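Side-chain contact in DNA polymerase III subunit beta (Deinococcus radiodurans, PDB 4TRT), which probably tethers DNA polymerases and other proteins to DNA as a ring-shaped, head-to-tail homodimeric sliding clamp, conferring processivity on replication: residues L313-A317 against R318-D322. Sequence-based numbering, arbitrary orientation.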
loop_
_atom_site.group_PDB
_atom_site.type_symbol
_atom_site.label_atom_id
_atom_site.label_comp_id
_atom_site.label_asym_id
_atom_site.label_seq_id
_atom_site.Cartn_x
_atom_site.Cartn_y
_atom_site.Cartn_z
ATOM N N LEU A 313 13.055 14.040 -31.330
ATOM C CA LEU A 313 11.609 14.004 -31.141
ATOM C C LEU A 313 11.263 14.370 -29.701
ATOM O O LEU A 313 12.118 14.284 -28.813
ATOM C CB LEU A 313 11.053 12.609 -31.455
ATOM C CG LEU A 313 11.484 11.917 -32.750
ATOM C CD1 LEU A 313 12.614 10.930 -32.480
ATOM C CD2 LEU A 313 10.304 11.232 -33.427
ATOM N N ALA A 314 10.021 14.798 -29.490
ATOM C CA ALA A 314 9.502 15.121 -28.162
ATOM C C ALA A 314 8.224 14.340 -27.927
ATOM O O ALA A 314 7.318 14.358 -28.774
ATOM C CB ALA A 314 9.213 16.619 -28.058
ATOM N N PHE A 315 8.147 13.681 -26.773
ATOM C CA PHE A 315 7.006 12.861 -26.372
ATOM C C PHE A 315 6.541 13.174 -24.938
ATOM O O PHE A 315 7.332 13.583 -24.091
ATOM C CB PHE A 315 7.378 11.365 -26.401
ATOM C CG PHE A 315 7.665 10.814 -27.779
ATOM C CD1 PHE A 315 6.647 10.613 -28.691
ATOM C CD2 PHE A 315 8.954 10.485 -28.154
ATOM C CE1 PHE A 315 6.912 10.101 -29.959
ATOM C CE2 PHE A 315 9.230 9.981 -29.422
ATOM C CZ PHE A 315 8.208 9.779 -30.324
ATOM N N ASN A 316 5.264 12.912 -24.675
ATOM C CA ASN A 316 4.729 12.828 -23.309
ATOM C C ASN A 316 5.322 11.576 -22.649
ATOM O O ASN A 316 4.957 10.444 -23.019
ATOM C CB ASN A 316 3.189 12.754 -23.388
ATOM C CG ASN A 316 2.501 12.749 -22.033
ATOM O OD1 ASN A 316 3.004 12.218 -21.036
ATOM N ND2 ASN A 316 1.320 13.331 -22.002
ATOM N N ALA A 317 6.224 11.774 -21.678
ATOM C CA ALA A 317 6.882 10.640 -20.993
ATOM C C ALA A 317 5.903 9.632 -20.369
ATOM O O ALA A 317 6.172 8.425 -20.357
ATOM C CB ALA A 317 7.861 11.135 -19.923
ATOM N N ARG A 318 4.790 10.106 -19.842
ATOM C CA ARG A 318 3.799 9.206 -19.259
ATOM C C ARG A 318 3.198 8.300 -20.338
ATOM O O ARG A 318 3.009 7.100 -20.120
ATOM C CB ARG A 318 2.670 9.974 -18.539
ATOM C CG ARG A 318 1.582 9.031 -18.004
ATOM C CD ARG A 318 0.568 9.733 -17.113
ATOM N NE ARG A 318 1.167 10.382 -15.940
ATOM C CZ ARG A 318 1.548 9.762 -14.818
ATOM N NH1 ARG A 318 1.424 8.443 -14.686
ATOM N NH2 ARG A 318 2.074 10.470 -13.819
ATOM N N HIS A 319 2.897 8.879 -21.497
ATOM C CA HIS A 319 2.385 8.092 -22.632
ATOM C C HIS A 319 3.430 7.144 -23.155
ATOM O O HIS A 319 3.107 6.049 -23.599
ATOM C CB HIS A 319 1.818 9.002 -23.717
ATOM C CG HIS A 319 0.595 9.780 -23.251
ATOM N ND1 HIS A 319 -0.153 10.534 -24.075
ATOM C CD2 HIS A 319 0.004 9.883 -21.981
ATOM C CE1 HIS A 319 -1.160 11.100 -23.376
ATOM N NE2 HIS A 319 -1.065 10.695 -22.095
ATOM N N VAL A 320 4.696 7.532 -23.069
ATOM C CA VAL A 320 5.801 6.658 -23.476
ATOM C C VAL A 320 5.818 5.416 -22.586
ATOM O O VAL A 320 5.893 4.286 -23.080
ATOM C CB VAL A 320 7.174 7.377 -23.436
ATOM C CG1 VAL A 320 8.302 6.359 -23.519
ATOM C CG2 VAL A 320 7.297 8.389 -24.572
ATOM N N LEU A 321 5.735 5.627 -21.280
ATOM C CA LEU A 321 5.752 4.527 -20.325
ATOM C C LEU A 321 4.518 3.648 -20.481
ATOM O O LEU A 321 4.632 2.416 -20.409
ATOM C CB LEU A 321 5.884 5.037 -18.892
ATOM C CG LEU A 321 7.243 5.682 -18.575
ATOM C CD1 LEU A 321 7.280 6.164 -17.136
ATOM C CD2 LEU A 321 8.391 4.718 -18.856
ATOM N N ASP A 322 3.356 4.263 -20.712
ATOM C CA ASP A 322 2.127 3.503 -21.020
ATOM C C ASP A 322 2.383 2.579 -22.210
ATOM O O ASP A 322 2.064 1.394 -22.164
ATOM C CB ASP A 322 0.964 4.420 -21.427
ATOM C CG ASP A 322 0.354 5.196 -20.277
ATOM O OD1 ASP A 322 0.532 4.844 -19.103
ATOM O OD2 ASP A 322 -0.367 6.175 -20.582
#
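OD1 of N316 is gripped by three N-H groups: the backbone amides of R318 and H319 and the side-chain ND2 of N274, the residue just before strand 275-281. This is an N-cap, placed where strand 310-316 turns into helix 317-324 in the C-terminal domain of the clamp. Both backbone bonds are weak by geometry. R318 N lies 3.0 Å from N316 OD1 but at a bent N-H...O angle of 126°, whereas H319 N donates more directly, at 159°, over a longer 3.4 Å to the same OD1. The first torsion of N316 sets CG anti to the backbone N and thereby carries the amide over the first turn.

That same rotation lays the amide on the imidazole of H319. Their planes differ by only 9°, a stacked arrangement, and N316 ND2 sits 3.5 Å above the H319 ring plane, over its centre. The methylene adds a CH-pi contact, with N316 CB 4.3 Å from the ring centroid. With an alanine in place of H319 the imidazole face under ND2 is gone, and the N316 amide is likely to turn more freely about its CB-CG bond.

The main chain continues the turn: V320 N donates to N316 O at 2.9 Å, and L321 N donates to A317 O. At the junction, F315 and V320 cross at about a right angle, and both also touch M357 of strand 353-357, while V320 and L321 reach V261 of helix 254-265. Strand and helix segments run nearly at right angles to each other, and in the corner between them V320 CG2 lies 3.5 Å from F315 CB.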